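Local coordinates for polymerase nucleotidyl transferase domain-containing protein (Archaeoglobus fulgidus, PDB 1YLQ) that probably transfers nucleotidyl groups, as other members of the nucleotidyltransferase fold do, though its substrate is not known, at residues Y23-E28 / L35-V40; V40-D45 / F69-L74. All coordinates share one frame; numbering follows the deposited sequence.

Interaction 1: residues Y23-E28 / L35-V40. With SO4 (sulfate ion), chain C.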
loop_
_atom_site.group_PDB
_atom_site.type_symbol
_atom_site.label_atom_id
_atom_site.label_comp_id
_atom_site.label_asym_id
_atom_site.label_seq_id
_atom_site.Cartn_x
_atom_site.Cartn_y
_atom_site.Cartn_z
ATOM N N TYR A 23 2.050 8.972 -1.831
ATOM C CA TYR A 23 3.475 8.833 -2.079
ATOM C C TYR A 23 4.004 7.756 -1.131
ATOM O O TYR A 23 3.249 6.832 -0.745
ATOM C CB TYR A 23 4.208 10.201 -1.998
ATOM C CG TYR A 23 3.930 11.010 -0.752
ATOM C CD1 TYR A 23 2.693 11.637 -0.606
ATOM C CD2 TYR A 23 4.927 11.220 0.251
ATOM C CE1 TYR A 23 2.396 12.391 0.505
ATOM C CE2 TYR A 23 4.610 12.013 1.445
ATOM C CZ TYR A 23 3.326 12.582 1.499
ATOM O OH TYR A 23 2.857 13.380 2.506
ATOM N N GLY A 24 5.293 7.789 -0.836
ATOM C CA GLY A 24 5.931 6.726 -0.032
ATOM C C GLY A 24 6.568 5.672 -0.956
ATOM O O GLY A 24 6.627 5.871 -2.163
ATOM N N SER A 25 7.065 4.586 -0.392
ATOM C CA SER A 25 8.002 3.692 -1.132
ATOM C C SER A 25 7.427 3.177 -2.437
ATOM O O SER A 25 8.096 3.219 -3.478
ATOM C CB SER A 25 8.482 2.528 -0.270
ATOM O OG SER A 25 7.413 1.735 0.172
ATOM N N VAL A 26 6.147 2.785 -2.399
ATOM C CA VAL A 26 5.545 2.148 -3.577
ATOM C C VAL A 26 5.458 3.118 -4.745
ATOM O O VAL A 26 5.919 2.817 -5.867
ATOM C CB VAL A 26 4.231 1.443 -3.233
ATOM C CG1 VAL A 26 3.589 0.830 -4.510
ATOM C CG2 VAL A 26 4.521 0.305 -2.245
ATOM N N VAL A 27 4.980 4.321 -4.466
ATOM C CA VAL A 27 4.797 5.331 -5.501
ATOM C C VAL A 27 6.170 5.842 -5.965
ATOM O O VAL A 27 6.380 6.021 -7.183
ATOM C CB VAL A 27 3.877 6.512 -5.015
ATOM C CG1 VAL A 27 3.967 7.732 -5.953
ATOM C CG2 VAL A 27 2.387 6.048 -4.823
ATOM N N GLU A 28 7.100 6.028 -5.017
ATOM C CA GLU A 28 8.368 6.749 -5.266
ATOM C C GLU A 28 9.534 5.877 -5.756
ATOM O O GLU A 28 10.509 6.412 -6.288
ATOM C CB GLU A 28 8.804 7.582 -4.033
ATOM C CG GLU A 28 7.789 8.703 -3.619
ATOM C CD GLU A 28 8.203 9.512 -2.400
ATOM O OE1 GLU A 28 9.182 10.273 -2.455
ATOM O OE2 GLU A 28 7.517 9.419 -1.366
ATOM N N LEU A 35 11.292 4.954 3.709
ATOM C CA LEU A 35 10.043 5.717 3.526
ATOM C C LEU A 35 8.888 4.851 4.026
ATOM O O LEU A 35 9.013 3.623 4.043
ATOM C CB LEU A 35 9.813 6.001 2.053
ATOM C CG LEU A 35 10.780 6.832 1.215
ATOM C CD1 LEU A 35 10.068 7.092 -0.140
ATOM C CD2 LEU A 35 11.119 8.124 1.932
ATOM N N SER A 36 7.786 5.471 4.436
ATOM C CA SER A 36 6.561 4.711 4.680
ATOM C C SER A 36 6.054 3.973 3.407
ATOM O O SER A 36 6.257 4.464 2.308
ATOM C CB SER A 36 5.478 5.629 5.224
ATOM O OG SER A 36 4.247 4.916 5.246
ATOM N N ASP A 37 5.375 2.835 3.563
ATOM C CA ASP A 37 4.871 2.046 2.410
ATOM C C ASP A 37 3.965 2.883 1.495
ATOM O O ASP A 37 4.186 2.951 0.282
ATOM C CB ASP A 37 4.110 0.799 2.857
ATOM C CG ASP A 37 5.008 -0.232 3.627
ATOM O OD1 ASP A 37 6.236 -0.220 3.499
ATOM O OD2 ASP A 37 4.455 -1.050 4.381
ATOM N N ILE A 38 2.923 3.482 2.079
ATOM C CA ILE A 38 2.072 4.428 1.377
ATOM C C ILE A 38 1.926 5.633 2.332
ATOM O O ILE A 38 1.452 5.499 3.485
ATOM C CB ILE A 38 0.695 3.832 0.986
ATOM C CG1 ILE A 38 0.866 2.580 0.107
ATOM C CG2 ILE A 38 -0.202 4.906 0.272
ATOM C CD1 ILE A 38 -0.471 1.783 -0.080
ATOM N N ASP A 39 2.417 6.782 1.895
ATOM C CA ASP A 39 2.016 8.064 2.543
ATOM C C ASP A 39 0.744 8.568 1.866
ATOM O O ASP A 39 0.578 8.435 0.645
ATOM C CB ASP A 39 3.107 9.093 2.424
ATOM C CG ASP A 39 4.328 8.713 3.216
ATOM O OD1 ASP A 39 4.247 8.761 4.470
ATOM O OD2 ASP A 39 5.333 8.279 2.584
ATOM N N VAL A 40 -0.164 9.092 2.672
ATOM C CA VAL A 40 -1.446 9.633 2.189
ATOM C C VAL A 40 -1.564 11.058 2.693
ATOM O O VAL A 40 -1.738 11.294 3.888
ATOM C CB VAL A 40 -2.627 8.851 2.733
ATOM C CG1 VAL A 40 -3.937 9.304 2.034
ATOM C CG2 VAL A 40 -2.464 7.345 2.500
HETATM S S SO4 C . 7.893 9.060 5.113
HETATM O O1 SO4 C . 7.258 9.049 6.422
HETATM O O2 SO4 C . 7.300 8.154 4.138
HETATM O O3 SO4 C . 7.773 10.363 4.462
HETATM O O4 SO4 C . 9.292 8.687 5.347
HETATM O O HOH W 1 3.543 4.629 -1.913
HETATM O O HOH W 2 8.278 1.034 2.614
#

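Interaction 2: residues V40-D45 / F69-L74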
loop_
_atom_site.group_PDB
_atom_site.type_symbol
_atom_site.label_atom_id
_atom_site.label_comp_id
_atom_site.label_asym_id
_atom_site.label_seq_id
_atom_site.Cartn_x
_atom_site.Cartn_y
_atom_site.Cartn_z
ATOM N N VAL A 40 -0.164 9.092 2.672
ATOM C CA VAL A 40 -1.446 9.633 2.189
ATOM C C VAL A 40 -1.564 11.058 2.693
ATOM O O VAL A 40 -1.738 11.294 3.888
ATOM C CB VAL A 40 -2.627 8.851 2.733
ATOM C CG1 VAL A 40 -3.937 9.304 2.034
ATOM C CG2 VAL A 40 -2.464 7.345 2.500
ATOM N N ALA A 41 -1.473 12.019 1.795
ATOM C CA ALA A 41 -1.673 13.423 2.206
ATOM C C ALA A 41 -3.128 13.784 1.879
ATOM O O ALA A 41 -3.590 13.575 0.756
ATOM C CB ALA A 41 -0.699 14.312 1.510
ATOM N N ILE A 42 -3.862 14.250 2.885
ATOM C CA ILE A 42 -5.231 14.682 2.712
ATOM C C ILE A 42 -5.257 16.190 2.962
ATOM O O ILE A 42 -4.943 16.650 4.053
ATOM C CB ILE A 42 -6.159 13.900 3.654
ATOM C CG1 ILE A 42 -5.928 12.381 3.434
ATOM C CG2 ILE A 42 -7.709 14.370 3.444
ATOM C CD1 ILE A 42 -6.662 11.499 4.359
ATOM N N VAL A 43 -5.601 16.966 1.936
ATOM C CA VAL A 43 -5.207 18.355 1.877
ATOM C C VAL A 43 -6.442 19.229 1.675
ATOM O O VAL A 43 -7.184 19.051 0.713
ATOM C CB VAL A 43 -4.242 18.603 0.684
ATOM C CG1 VAL A 43 -3.880 20.080 0.567
ATOM C CG2 VAL A 43 -2.955 17.667 0.781
ATOM N N SER A 44 -6.646 20.190 2.584
ATOM C CA SER A 44 -7.771 21.145 2.429
ATOM C C SER A 44 -7.484 22.299 3.352
ATOM O O SER A 44 -6.927 22.086 4.433
ATOM C CB SER A 44 -9.082 20.481 2.888
ATOM O OG SER A 44 -10.102 21.467 2.993
ATOM N N ASP A 45 -7.917 23.509 2.994
ATOM C CA ASP A 45 -7.759 24.619 3.952
ATOM C C ASP A 45 -8.775 24.552 5.094
ATOM O O ASP A 45 -8.681 25.293 6.074
ATOM C CB ASP A 45 -7.782 25.978 3.254
ATOM C CG ASP A 45 -6.465 26.290 2.577
ATOM O OD1 ASP A 45 -5.411 25.627 2.858
ATOM O OD2 ASP A 45 -6.454 27.239 1.791
ATOM N N PHE A 69 -0.539 2.560 5.758
ATOM C CA PHE A 69 -0.771 4.019 5.510
ATOM C C PHE A 69 -0.192 4.963 6.568
ATOM O O PHE A 69 -0.329 4.729 7.763
ATOM C CB PHE A 69 -2.279 4.327 5.326
ATOM C CG PHE A 69 -2.957 3.471 4.266
ATOM C CD1 PHE A 69 -2.657 3.620 2.937
ATOM C CD2 PHE A 69 -3.879 2.502 4.627
ATOM C CE1 PHE A 69 -3.295 2.792 1.962
ATOM C CE2 PHE A 69 -4.500 1.673 3.672
ATOM C CZ PHE A 69 -4.222 1.831 2.352
ATOM N N GLU A 70 0.468 6.019 6.140
ATOM C CA GLU A 70 0.897 7.082 7.051
ATOM C C GLU A 70 0.119 8.284 6.564
ATOM O O GLU A 70 0.256 8.646 5.422
ATOM C CB GLU A 70 2.440 7.296 7.001
ATOM C CG GLU A 70 2.956 8.475 7.889
ATOM C CD GLU A 70 4.498 8.599 7.961
ATOM O OE1 GLU A 70 5.175 7.633 8.386
ATOM O OE2 GLU A 70 5.035 9.710 7.671
ATOM N N PHE A 71 -0.743 8.869 7.410
ATOM C CA PHE A 71 -1.646 9.938 6.988
ATOM C C PHE A 71 -1.004 11.278 7.355
ATOM O O PHE A 71 -0.399 11.357 8.417
ATOM C CB PHE A 71 -3.007 9.787 7.732
ATOM C CG PHE A 71 -3.787 8.575 7.292
ATOM C CD1 PHE A 71 -4.511 8.593 6.093
ATOM C CD2 PHE A 71 -3.763 7.406 8.062
ATOM C CE1 PHE A 71 -5.236 7.432 5.640
ATOM C CE2 PHE A 71 -4.470 6.231 7.625
ATOM C CZ PHE A 71 -5.209 6.273 6.429
ATOM N N HIS A 72 -1.160 12.294 6.502
ATOM C CA HIS A 72 -0.658 13.641 6.723
ATOM C C HIS A 72 -1.846 14.518 6.386
ATOM O O HIS A 72 -2.339 14.492 5.259
ATOM C CB HIS A 72 0.543 13.936 5.801
ATOM C CG HIS A 72 1.680 12.978 6.031
ATOM N ND1 HIS A 72 1.880 11.847 5.271
ATOM C CD2 HIS A 72 2.633 12.962 6.982
ATOM C CE1 HIS A 72 2.948 11.209 5.705
ATOM N NE2 HIS A 72 3.397 11.845 6.771
ATOM N N ILE A 73 -2.341 15.222 7.386
ATOM C CA ILE A 73 -3.577 16.011 7.268
ATOM C C ILE A 73 -3.082 17.408 7.151
ATOM O O ILE A 73 -2.489 17.947 8.099
ATOM C CB ILE A 73 -4.431 15.814 8.553
ATOM C CG1 ILE A 73 -4.631 14.276 8.843
ATOM C CG2 ILE A 73 -5.766 16.617 8.464
ATOM C CD1 ILE A 73 -5.116 13.422 7.495
ATOM N N LEU A 74 -3.261 18.016 5.976
ATOM C CA LEU A 74 -2.527 19.233 5.663
ATOM C C LEU A 74 -3.408 20.355 5.081
ATOM O O LEU A 74 -4.300 20.070 4.326
ATOM C CB LEU A 74 -1.478 18.879 4.602
ATOM C CG LEU A 74 -0.485 17.804 4.928
ATOM C CD1 LEU A 74 0.419 17.532 3.685
ATOM C CD2 LEU A 74 0.340 18.266 6.151
#

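Interaction 1: residues Y23-E28 / L35-V40
The end of strand 19-23 pairs antiparallel with strand 38-43 through the hydrogen-bonded pair Tyr23–Asp39, and the chain then turns at Gly24 into helix 25-28, which faces the loop at 35-37. The Tyr23 N to Asp39 O bond (2.9 Å) is nearly straight, whereas Asp39 N meets Tyr23 O from well above the carbonyl plane. Past Gly24, Ser25 N donates to Ser36 O (2.8 Å) in the plane of that carbonyl, and a weak bond runs from Val26 N to Asp37 O. Water 1 donates to Tyr23 O and Asp37 O and accepts from Val27 N. The positive phi of Gly24 (95°) and the crowding by Ser36 O, Asp39 N and the preceding carbonyl suit a residue without a side chain; its CA lies 3.1 Å from Asp39 OD2. Gly24-Ser25 followed by Asp37 and Asp39 matches the G-S and D-x-D signature of the nucleotidyltransferase fold, whose two aspartates bind metal in relatives. Here, Asp39 lays its CB over the centre of the Tyr23 ring (3.4 Å from the centroid), a CH-pi contact made with the tyrosine in its crowded rotamer, chi1 51°. Its OD2 comes within 2.5 Å of O2 of a sulfate ion, probably from the crystallisation liquor, close enough that one of the two oxygens probably carries a proton; Ser36 N also donates to O2. Asp37 turns away: OD1 accepts from water 2, itself an acceptor for Ser25 OG, while OD2 accepts a hydrogen bond from Met4 N of the second subunit. Glu28 OE2 takes Gly24 N on its anti lone pair, and Leu35 CD1 packs across that carboxylate.

Interaction 2: residues V40-D45 / F69-L74
Val40, Ile42 and the Phe71 ring stand side by side on one face of a parallel strand pair, all pointing the same way. CD1 of Phe71 is shared between the two aliphatic chains, 3.9 Å from Val40 CB and 4.0 Å from Ile42 CD1. Ile73 bends its tip with chi2 at -48°, bringing its CD1 to 4.0 Å from Ile42 CD1, while the obliquely crossing Phe69 meets Val40 CG2 through its own CD1 (3.8 Å). Beta-branched Val40, Ile42 and Ile73 suit extended strands, and their apolar branches pack with the Phe rings in this buried layer. Ala41, on the reverse side, is small enough to admit Leu74 CD1 against its CB (4.0 Å). There too His72 NE2 donates to the anti lone pair of Glu70 OE2 (2.8 Å); this oxygen lies near the ring plane, and its charge may favour a protonated imidazole. Five backbone bonds, from Val40 N to Glu70 O through to Ser44 N to Leu74 O, zip the ladder together. Helix 50-63 links the strands in a beta-alpha-beta unit. Helix 3-14 sets Thr11 on Ile42 and Ile7 on both Phe rings, Val40 meets Ile20 and Leu22 of strand 19-23, and Trp79 of helix 76-83 packs on Ala41, Val43 and Leu74.

The two interactions follow one another along the chain, with centres about 13 Å apart, and share Val40 on strand 38-43. Interaction 1 joins that strand to its antiparallel neighbour 19-23 and the short helix after it; interaction 2 joins it to the parallel edge strand 69-74. They meet where Ile38 O probably accepts a hydrogen bond from Glu70 N (2.9 Å). Nearby, the carboxylates of Asp39 and Glu70 face each other, a repulsion that a metal ion or a proton could relieve. This cluster lies beside the sulfate, where relatives place a third carboxylate on the neighbouring strand, consistent with a metal or nucleotide site. N-terminal residues of the second subunit reach this region, Met4 hydrogen-bonding to Asp37.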